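Local coordinates for protein urocanate hydratase (Paenibacillus sp. Soil724D2, PDB 7NED) that probably hydrates thiourocanate with NAD+ as cofactor, a step of bacterial ergothioneine breakdown, and also binds urocanate, at residues N95-G100 / V476-G481; E69-Q74 / P89-A94; W52-A57 / S75-G80; A345-P350 / L435-M440. All blocks are in the same frame, centred on the assembly; numbering follows the deposited sequence.

Contact 1: residues N95-G100 / V476-G481; sequences NCNLVG and VTIHSG
Ser480 OG donates to Asn97 OD1 at 2.6 Å, approaching tilted 25° from the plane of the amide, and also bonds Thr490 OG1. The other arm of the same amide, Asn97 ND2, sends a straight bond (N-H...O 173°) to Ile478 O at 3.2 Å; the acceptor lies in the amide plane, while the donor stands above the carbonyl plane. Ile478 O is thus gripped twice, because Asn95 N reaches it at 2.9 Å within its carbonyl plane. Ser480 N closes the ladder on Asn95 O at 3.1 Å. These bonds extend the parallel pairing of strands 91-95 and 475-480, which joins the N-terminal and C-terminal family regions in one mixed sheet. Asn97 ND2 also bonds Asp459 of the second subunit, and an alanine here would probably deprive that aspartate and Ile478 O of a donor and Ser480 OG of an acceptor. Water 2 bridges Cys96 O and Gly481 O. Asn95 CB sits over one face of the His479 ring, 4.1 Å from its centroid, with the planes of the Asn95 amide and the ring 65° apart. His479 ND1 is tied to Gly121 O. Cys96 SG rests 3.7 Å from Gly481 O.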
# COMPACT_ATOMS: atom_id res chain seq x y z
N ASN A 95 -0.79 6.88 -5.74
CA ASN A 95 -0.21 7.11 -7.07
C ASN A 95 0.84 6.06 -7.40
O ASN A 95 1.82 5.87 -6.67
CB ASN A 95 0.38 8.53 -7.16
CG ASN A 95 -0.67 9.59 -6.92
OD1 ASN A 95 -1.72 9.58 -7.57
ND2 ASN A 95 -0.43 10.49 -5.97
N CYS A 96 0.60 5.36 -8.49
CA CYS A 96 1.52 4.52 -9.22
C CYS A 96 1.82 3.24 -8.37
O CYS A 96 2.93 2.73 -8.32
CB CYS A 96 2.76 5.35 -9.60
SG CYS A 96 3.88 4.48 -10.70
N ASN A 97 0.80 2.73 -7.68
CA ASN A 97 0.92 1.47 -6.92
C ASN A 97 0.52 0.27 -7.78
O ASN A 97 -0.57 0.22 -8.32
CB ASN A 97 0.06 1.55 -5.66
CG ASN A 97 0.49 2.71 -4.78
OD1 ASN A 97 1.51 2.62 -4.08
ND2 ASN A 97 -0.22 3.83 -4.87
N LEU A 98 1.43 -0.67 -7.92
CA LEU A 98 1.24 -1.85 -8.75
C LEU A 98 1.51 -3.07 -7.90
O LEU A 98 2.46 -3.05 -7.11
CB LEU A 98 2.19 -1.89 -9.96
CG LEU A 98 2.05 -0.74 -10.94
CD1 LEU A 98 3.19 -0.75 -11.98
CD2 LEU A 98 0.71 -0.92 -11.60
N VAL A 99 0.73 -4.14 -8.08
CA VAL A 99 1.04 -5.33 -7.29
C VAL A 99 2.38 -5.89 -7.72
O VAL A 99 2.79 -5.79 -8.89
CB VAL A 99 -0.06 -6.41 -7.41
CG1 VAL A 99 -1.30 -5.91 -6.70
CG2 VAL A 99 -0.30 -6.78 -8.85
N GLY A 100 3.06 -6.54 -6.77
CA GLY A 100 4.51 -6.64 -6.85
C GLY A 100 5.04 -7.29 -8.11
O GLY A 100 6.00 -6.81 -8.71
N VAL A 476 -3.33 13.16 2.41
CA VAL A 476 -2.50 11.98 2.66
C VAL A 476 -2.32 11.24 1.34
O VAL A 476 -3.26 11.14 0.54
CB VAL A 476 -3.15 11.07 3.73
CG1 VAL A 476 -2.30 9.82 3.98
CG2 VAL A 476 -3.35 11.85 5.00
N THR A 477 -1.13 10.71 1.12
CA THR A 477 -0.83 10.03 -0.13
C THR A 477 0.01 8.79 0.13
O THR A 477 0.81 8.76 1.07
CB THR A 477 -0.10 10.98 -1.10
OG1 THR A 477 0.02 10.34 -2.38
CG2 THR A 477 1.33 11.35 -0.59
N ILE A 478 -0.18 7.77 -0.70
CA ILE A 478 0.70 6.62 -0.79
C ILE A 478 1.20 6.51 -2.23
O ILE A 478 0.40 6.43 -3.17
CB ILE A 478 0.00 5.32 -0.39
CG1 ILE A 478 -0.48 5.43 1.05
CG2 ILE A 478 0.98 4.16 -0.55
CD1 ILE A 478 -1.44 4.26 1.47
N HIS A 479 2.52 6.49 -2.41
CA HIS A 479 3.13 6.38 -3.73
C HIS A 479 3.95 5.11 -3.82
O HIS A 479 4.48 4.65 -2.80
CB HIS A 479 4.09 7.55 -4.02
CG HIS A 479 3.41 8.88 -4.16
ND1 HIS A 479 4.08 10.00 -4.58
CD2 HIS A 479 2.13 9.25 -3.94
CE1 HIS A 479 3.23 11.02 -4.61
NE2 HIS A 479 2.04 10.59 -4.24
N SER A 480 4.09 4.55 -5.03
CA SER A 480 5.14 3.55 -5.25
C SER A 480 5.96 3.96 -6.47
O SER A 480 5.62 4.90 -7.21
CB SER A 480 4.57 2.13 -5.42
OG SER A 480 3.96 1.67 -4.21
N GLY A 481 7.08 3.27 -6.66
CA GLY A 481 8.02 3.68 -7.68
C GLY A 481 7.48 3.49 -9.09
O GLY A 481 6.76 2.55 -9.39
O HOH W 1 4.25 7.60 -7.36
O HOH W 2 4.79 0.62 -8.67

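Contact 2: residues E69-Q74 / P89-A94; sequences ETLVIQ and PLIVMA
Thr70 turns OG1 anti to its carbonyl carbon (chi1 -59°), placing the hydroxyl 2.7 Å from Pro89 O, to which it donates nearly along the C=O axis; Thr84 OG1 is its second partner. Met93 takes a less usual course: CG stands between its backbone N and carbonyl carbon (chi1 44°), and a bend at chi3 brings CE back to 3.8 Å from Ile73 CD1. The two side chains lie side by side, pointing the same way, with Ile73 CB 3.7 Å from Met93 CB. Ile73 CD1 also meets Ile91 CG2 at 4.0 Å, and Leu71 runs alongside Ile91. On the other face, Val72 CG2 touches Val92 CG2 at 3.9 Å. Beneath the side chains, strands 69-74 and 91-95 form a parallel ladder, the short segments only 13° apart. Leu71 N bonds Leu90 O and Ile73 N bonds Val92 O; Val92 N and Ala94 N answer to Leu71 O and Ile73 O. The face with Leu71, Ile73 and Ile91 packs largely on helix 52-64, though Leu71 also meets Ile543 of the second subunit. Val72 and Gln74 face that subunit too, and Gln74 NE2 bonds Asp459 of the second subunit. Backbone bonds therefore fix the pairing of the strands, while mainly apolar side chains join the sheet to the helix and to the dimer interface.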
# COMPACT_ATOMS: atom_id res chain seq x y z
N GLU A 69 -15.78 16.99 3.10
CA GLU A 69 -15.72 16.09 1.97
C GLU A 69 -14.29 15.64 1.74
O GLU A 69 -13.32 16.28 2.20
CB GLU A 69 -16.27 16.75 0.69
CG GLU A 69 -17.78 17.08 0.84
CD GLU A 69 -18.35 17.83 -0.34
OE1 GLU A 69 -17.59 18.52 -1.07
OE2 GLU A 69 -19.60 17.75 -0.53
N THR A 70 -14.17 14.52 1.04
CA THR A 70 -12.86 14.03 0.63
C THR A 70 -12.88 13.76 -0.87
O THR A 70 -13.74 13.02 -1.37
CB THR A 70 -12.47 12.76 1.39
OG1 THR A 70 -12.47 13.04 2.80
CG2 THR A 70 -11.09 12.26 0.94
N LEU A 71 -11.93 14.35 -1.57
CA LEU A 71 -11.64 14.05 -2.97
C LEU A 71 -10.67 12.88 -3.05
O LEU A 71 -9.61 12.89 -2.41
CB LEU A 71 -11.04 15.28 -3.66
CG LEU A 71 -10.30 15.10 -5.00
CD1 LEU A 71 -11.25 14.52 -6.10
CD2 LEU A 71 -9.67 16.40 -5.47
N VAL A 72 -11.01 11.89 -3.84
CA VAL A 72 -10.15 10.73 -4.05
C VAL A 72 -9.41 10.90 -5.37
O VAL A 72 -10.04 11.08 -6.42
CB VAL A 72 -10.96 9.43 -4.06
CG1 VAL A 72 -10.14 8.33 -4.67
CG2 VAL A 72 -11.42 9.10 -2.62
N ILE A 73 -8.08 10.85 -5.31
CA ILE A 73 -7.25 10.94 -6.52
C ILE A 73 -6.51 9.61 -6.68
O ILE A 73 -5.93 9.07 -5.72
CB ILE A 73 -6.29 12.14 -6.45
CG1 ILE A 73 -7.09 13.44 -6.67
CG2 ILE A 73 -5.15 12.02 -7.52
CD1 ILE A 73 -6.30 14.70 -6.27
N GLN A 74 -6.50 9.09 -7.91
CA GLN A 74 -5.91 7.78 -8.21
C GLN A 74 -4.91 7.95 -9.35
O GLN A 74 -5.29 8.33 -10.46
CB GLN A 74 -7.02 6.77 -8.57
CG GLN A 74 -6.55 5.36 -8.91
CD GLN A 74 -6.40 5.13 -10.42
OE1 GLN A 74 -7.19 5.64 -11.22
NE2 GLN A 74 -5.39 4.35 -10.79
N PRO A 89 -9.05 14.00 6.13
CA PRO A 89 -8.38 14.62 4.97
C PRO A 89 -9.36 15.17 3.94
O PRO A 89 -10.46 14.66 3.74
CB PRO A 89 -7.57 13.46 4.38
CG PRO A 89 -7.18 12.64 5.61
CD PRO A 89 -8.44 12.71 6.51
N LEU A 90 -8.93 16.27 3.30
CA LEU A 90 -9.67 16.78 2.15
C LEU A 90 -9.36 15.98 0.90
O LEU A 90 -10.20 15.87 -0.01
CB LEU A 90 -9.32 18.25 1.90
CG LEU A 90 -9.96 19.22 2.88
CD1 LEU A 90 -9.25 20.57 2.67
CD2 LEU A 90 -11.42 19.34 2.59
N ILE A 91 -8.16 15.42 0.84
CA ILE A 91 -7.74 14.59 -0.28
C ILE A 91 -7.05 13.35 0.27
O ILE A 91 -6.15 13.47 1.12
CB ILE A 91 -6.79 15.35 -1.23
CG1 ILE A 91 -7.56 16.46 -1.93
CG2 ILE A 91 -6.22 14.40 -2.27
CD1 ILE A 91 -6.62 17.37 -2.75
N VAL A 92 -7.43 12.17 -0.22
CA VAL A 92 -6.57 11.00 -0.10
C VAL A 92 -6.21 10.59 -1.52
O VAL A 92 -7.07 10.60 -2.40
CB VAL A 92 -7.21 9.82 0.67
CG1 VAL A 92 -7.57 10.27 2.10
CG2 VAL A 92 -8.43 9.29 -0.07
N MET A 93 -4.95 10.26 -1.74
CA MET A 93 -4.52 9.86 -3.07
C MET A 93 -3.55 8.69 -2.99
O MET A 93 -2.82 8.52 -2.01
CB MET A 93 -3.88 11.05 -3.80
CG MET A 93 -2.93 11.85 -2.96
SD MET A 93 -1.83 12.81 -4.08
CE MET A 93 -3.00 14.10 -4.40
N ALA A 94 -3.52 7.89 -4.05
CA ALA A 94 -2.61 6.76 -4.13
C ALA A 94 -2.11 6.72 -5.56
O ALA A 94 -2.91 6.63 -6.49
CB ALA A 94 -3.29 5.44 -3.73

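Contact 3: residues W52-A57 / S75-G80; sequences WPSYHA and SGKPIG
Ser54 and Ala57, one turn apart on helix 52-64, point their CB atoms at the Pro78 ring of strand 77-83. This is helix-on-sheet packing in the N-terminal family region: the strand is the outermost of the mixed sheet within this chain and the second arm of a beta hairpin begun by strand 69-74. The short segments cross at 53°, their axes 7.4 Å apart at closest approach, and no hydrogen bond spans them. Pro78 meets the helix with the CG-CD side of its ring: CD lies 3.7 Å from Ser54 CB, and CG lies 3.8 Å from Ala57 CB. An alanine in place of Pro78 would probably open a gap beneath Ser54 and Ala57, because it is the ring atoms CG and CD that reach them. Ser54 holds OG anti to its carbonyl carbon (chi1 -66°), which turns the hydroxyl oxygen toward the aliphatic part of Lys77. The lysine sets CG anti to its backbone N (chi1 -177°) and continues extended, carrying NZ away from the helix to a salt bridge with Asp525 of the second subunit. That subunit also packs Ile543 on Pro78 and Thr545 on Ala57. Gly76, with a positive phi, forms part of the tight link between the two hairpin strands and offers only backbone here. Tyr55 packs on Leu26 and Leu30 of helix 17-31. Ser54 OG stops 3.5 Å from Lys77 CG, while Ser54 CB lies 3.4 Å from Gly76 O.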
# COMPACT_ATOMS: atom_id res chain seq x y z
N TRP A 52 -3.80 16.75 -18.54
CA TRP A 52 -4.37 18.08 -18.36
C TRP A 52 -5.85 18.00 -18.03
O TRP A 52 -6.33 18.74 -17.15
CB TRP A 52 -4.11 18.97 -19.58
CG TRP A 52 -2.70 19.42 -19.61
CD1 TRP A 52 -1.73 19.02 -20.47
CD2 TRP A 52 -2.07 20.34 -18.70
NE1 TRP A 52 -0.54 19.62 -20.16
CE2 TRP A 52 -0.72 20.46 -19.10
CE3 TRP A 52 -2.53 21.08 -17.60
CZ2 TRP A 52 0.19 21.27 -18.42
CZ3 TRP A 52 -1.63 21.91 -16.94
CH2 TRP A 52 -0.28 22.01 -17.37
N PRO A 53 -6.61 17.12 -18.67
CA PRO A 53 -7.99 16.90 -18.22
C PRO A 53 -8.09 16.61 -16.72
O PRO A 53 -8.93 17.19 -16.04
CB PRO A 53 -8.45 15.71 -19.06
CG PRO A 53 -7.61 15.75 -20.28
CD PRO A 53 -6.26 16.30 -19.85
N SER A 54 -7.22 15.73 -16.20
CA SER A 54 -7.25 15.48 -14.76
C SER A 54 -6.94 16.74 -13.96
O SER A 54 -7.58 17.01 -12.94
CB SER A 54 -6.24 14.38 -14.42
OG SER A 54 -6.67 13.17 -15.01
N TYR A 55 -5.92 17.50 -14.40
CA TYR A 55 -5.57 18.73 -13.70
C TYR A 55 -6.77 19.68 -13.62
O TYR A 55 -7.10 20.21 -12.56
CB TYR A 55 -4.38 19.41 -14.40
CG TYR A 55 -4.18 20.82 -13.98
CD1 TYR A 55 -3.40 21.13 -12.87
CD2 TYR A 55 -4.75 21.87 -14.68
CE1 TYR A 55 -3.20 22.44 -12.47
CE2 TYR A 55 -4.56 23.19 -14.28
CZ TYR A 55 -3.78 23.46 -13.18
OH TYR A 55 -3.61 24.76 -12.78
N HIS A 56 -7.41 19.95 -14.76
CA HIS A 56 -8.53 20.89 -14.73
C HIS A 56 -9.66 20.39 -13.84
O HIS A 56 -10.29 21.19 -13.14
CB HIS A 56 -9.05 21.13 -16.14
CG HIS A 56 -8.05 21.84 -17.01
ND1 HIS A 56 -7.64 23.13 -16.76
CD2 HIS A 56 -7.37 21.42 -18.10
CE1 HIS A 56 -6.74 23.49 -17.67
NE2 HIS A 56 -6.57 22.47 -18.50
N ALA A 57 -9.94 19.08 -13.88
CA ALA A 57 -11.00 18.54 -13.02
C ALA A 57 -10.61 18.58 -11.54
O ALA A 57 -11.45 18.86 -10.69
CB ALA A 57 -11.37 17.12 -13.44
N SER A 75 -3.65 7.57 -9.09
CA SER A 75 -2.54 7.91 -9.98
C SER A 75 -2.79 9.21 -10.74
O SER A 75 -2.79 9.25 -11.98
CB SER A 75 -2.27 6.72 -10.91
OG SER A 75 -1.68 5.67 -10.16
N GLY A 76 -3.05 10.29 -10.01
CA GLY A 76 -3.10 11.61 -10.58
C GLY A 76 -4.41 11.97 -11.24
O GLY A 76 -4.50 13.03 -11.87
N LYS A 77 -5.44 11.13 -11.10
CA LYS A 77 -6.72 11.41 -11.73
C LYS A 77 -7.80 11.53 -10.65
O LYS A 77 -7.90 10.64 -9.79
CB LYS A 77 -7.06 10.28 -12.73
CG LYS A 77 -8.37 10.46 -13.54
CD LYS A 77 -8.65 9.11 -14.20
CE LYS A 77 -10.05 8.93 -14.66
NZ LYS A 77 -10.07 7.69 -15.48
N PRO A 78 -8.57 12.61 -10.62
CA PRO A 78 -9.65 12.72 -9.64
C PRO A 78 -10.77 11.75 -9.99
O PRO A 78 -11.19 11.65 -11.15
CB PRO A 78 -10.10 14.19 -9.78
CG PRO A 78 -9.89 14.44 -11.25
CD PRO A 78 -8.62 13.68 -11.63
N ILE A 79 -11.23 10.99 -9.00
CA ILE A 79 -12.19 9.91 -9.20
C ILE A 79 -13.55 10.26 -8.64
O ILE A 79 -14.56 10.15 -9.34
CB ILE A 79 -11.69 8.59 -8.56
CG1 ILE A 79 -10.32 8.17 -9.10
CG2 ILE A 79 -12.77 7.42 -8.81
CD1 ILE A 79 -10.26 7.99 -10.61
N GLY A 80 -13.60 10.69 -7.39
CA GLY A 80 -14.90 10.99 -6.82
C GLY A 80 -14.79 11.85 -5.59
O GLY A 80 -13.71 12.06 -5.03

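Contact 4: residues A345-P350 / L435-M440; sequences ARAIGP and LDAASM
Asp436 and Pro350 cross obliquely, the carboxylate oxygen OD1 lying 4.0 Å from Pro350 CD. Asp436 sets CG anti to its backbone N (chi1 -163°), and OD1 comes to rest 3.4 Å from Gly349 CA. Glycine suits this place closely, since a CB at Gly349 would run into that oxygen. The Pro350 ring meets the backbone of Leu435: CD and CG both lie 3.1 Å from Leu435 O. That carbonyl oxygen is buried with no hydrogen-bonding partner in the model, facing ring carbons instead. The two backbones run nearly antiparallel here, 162° apart. Residues 345-350 lead from helix 335-344 into strand 351-355; Ala347, at positive phi, is the C-prime residue of the Schellman motif that ends the helix. Across the contact, Asp436 opens a type I beta turn to Ser439 within the interrupted strand 428-441 of the C-terminal family region. Water 3 joins the two loops, giving a proton to Asp436 OD1 at 2.6 Å and accepting one from Ala437 N at 2.9 Å, with a weaker bond to Ile348 O. Arg408 forms a salt bridge with the same OD1, so the water and the guanidinium both grip this oxygen. The side chain of Leu435 lies about 4 Å from the bound NAD. Ala437 aims its CB at Ala347, approaching CA at 3.9 Å and CB at 4.1 Å, and Tyr523 of helix 502-525 packs on Ala437.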
# COMPACT_ATOMS: atom_id res chain seq x y z
N ALA A 345 16.41 7.85 12.79
CA ALA A 345 16.10 7.02 13.94
C ALA A 345 15.40 7.80 15.05
O ALA A 345 14.72 7.19 15.88
CB ALA A 345 17.38 6.36 14.46
N ARG A 346 15.50 9.12 15.03
CA ARG A 346 14.73 9.97 15.95
C ARG A 346 13.63 10.71 15.23
O ARG A 346 13.05 11.66 15.78
CB ARG A 346 15.65 10.97 16.66
CG ARG A 346 16.76 10.35 17.50
CD ARG A 346 17.48 11.39 18.40
NE ARG A 346 18.57 10.74 19.14
CZ ARG A 346 18.49 10.33 20.41
NH1 ARG A 346 17.40 10.54 21.13
NH2 ARG A 346 19.53 9.72 20.97
N ALA A 347 13.34 10.30 13.99
CA ALA A 347 12.33 10.95 13.15
C ALA A 347 12.66 12.41 12.91
O ALA A 347 11.77 13.23 12.68
CB ALA A 347 10.92 10.80 13.73
N ILE A 348 13.95 12.76 12.97
CA ILE A 348 14.37 14.06 12.42
C ILE A 348 14.35 13.95 10.91
O ILE A 348 14.95 13.03 10.33
CB ILE A 348 15.75 14.44 12.96
CG1 ILE A 348 15.74 14.46 14.49
CG2 ILE A 348 16.17 15.84 12.41
CD1 ILE A 348 17.11 14.32 15.16
N GLY A 349 13.64 14.85 10.24
CA GLY A 349 13.47 14.68 8.82
C GLY A 349 13.08 15.94 8.10
O GLY A 349 12.96 17.01 8.70
N PRO A 350 12.87 15.83 6.77
CA PRO A 350 12.78 17.02 5.89
C PRO A 350 11.46 17.77 5.95
O PRO A 350 10.75 17.94 4.95
CB PRO A 350 13.06 16.41 4.50
CG PRO A 350 12.68 14.94 4.64
CD PRO A 350 13.15 14.60 6.01
N LEU A 435 11.08 11.03 2.26
CA LEU A 435 12.31 10.48 2.84
C LEU A 435 12.28 10.82 4.32
O LEU A 435 12.86 11.81 4.78
CB LEU A 435 13.54 11.06 2.14
CG LEU A 435 14.88 10.38 2.47
CD1 LEU A 435 15.07 9.08 1.67
CD2 LEU A 435 16.03 11.40 2.28
N ASP A 436 11.50 10.08 5.09
CA ASP A 436 11.26 10.37 6.50
C ASP A 436 10.99 9.03 7.20
O ASP A 436 10.54 8.10 6.58
CB ASP A 436 10.08 11.34 6.62
CG ASP A 436 9.96 12.06 7.99
OD1 ASP A 436 10.93 12.47 8.54
OD2 ASP A 436 8.88 12.24 8.48
N ALA A 437 11.27 9.00 8.48
CA ALA A 437 11.18 7.82 9.27
C ALA A 437 10.09 6.77 9.00
O ALA A 437 10.44 5.76 8.55
CB ALA A 437 11.35 8.10 10.72
N ALA A 438 8.82 6.98 9.20
CA ALA A 438 7.92 5.78 8.90
C ALA A 438 7.31 5.83 7.50
O ALA A 438 6.43 5.13 7.21
CB ALA A 438 6.94 5.52 9.97
N SER A 439 7.89 6.64 6.65
CA SER A 439 7.22 6.92 5.40
C SER A 439 7.82 6.54 4.09
O SER A 439 7.38 6.92 3.04
CB SER A 439 6.77 8.37 5.45
OG SER A 439 7.87 9.15 5.42
N MET A 440 8.78 5.68 4.19
CA MET A 440 9.48 5.21 3.06
C MET A 440 10.13 3.84 3.20
O MET A 440 10.86 3.60 4.12
CB MET A 440 10.50 6.25 2.72
CG MET A 440 11.62 5.81 1.89
SD MET A 440 11.05 5.74 0.24
CE MET A 440 11.37 7.37 -0.31
O HOH W 3 12.78 11.11 9.85

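How the contacts relate
All four contacts reach one mixed sheet. Along the chain, contacts 2 and 3 interleave; contact 1 follows them and spans a long connection that contains contact 4. Contacts 2 and 3, centres about 11 Å apart, share the hairpin of strands 69-74 and 77-83, with Val72 O bonded to Ile79 N. Contact 1 lies about 14 Å from contact 2 between centres and continues the sheet through strand 91-95 to 475-480. Ser75 OG, bonded to Cys96 N, ties contact 3 to contact 1. Contact 4, about 18 Å from contact 1 between centres, lies farther across the sheet beside the NAD. Contacts 1 to 3 touch the second subunit; one sheet thus runs from the dimer interface toward the ligands.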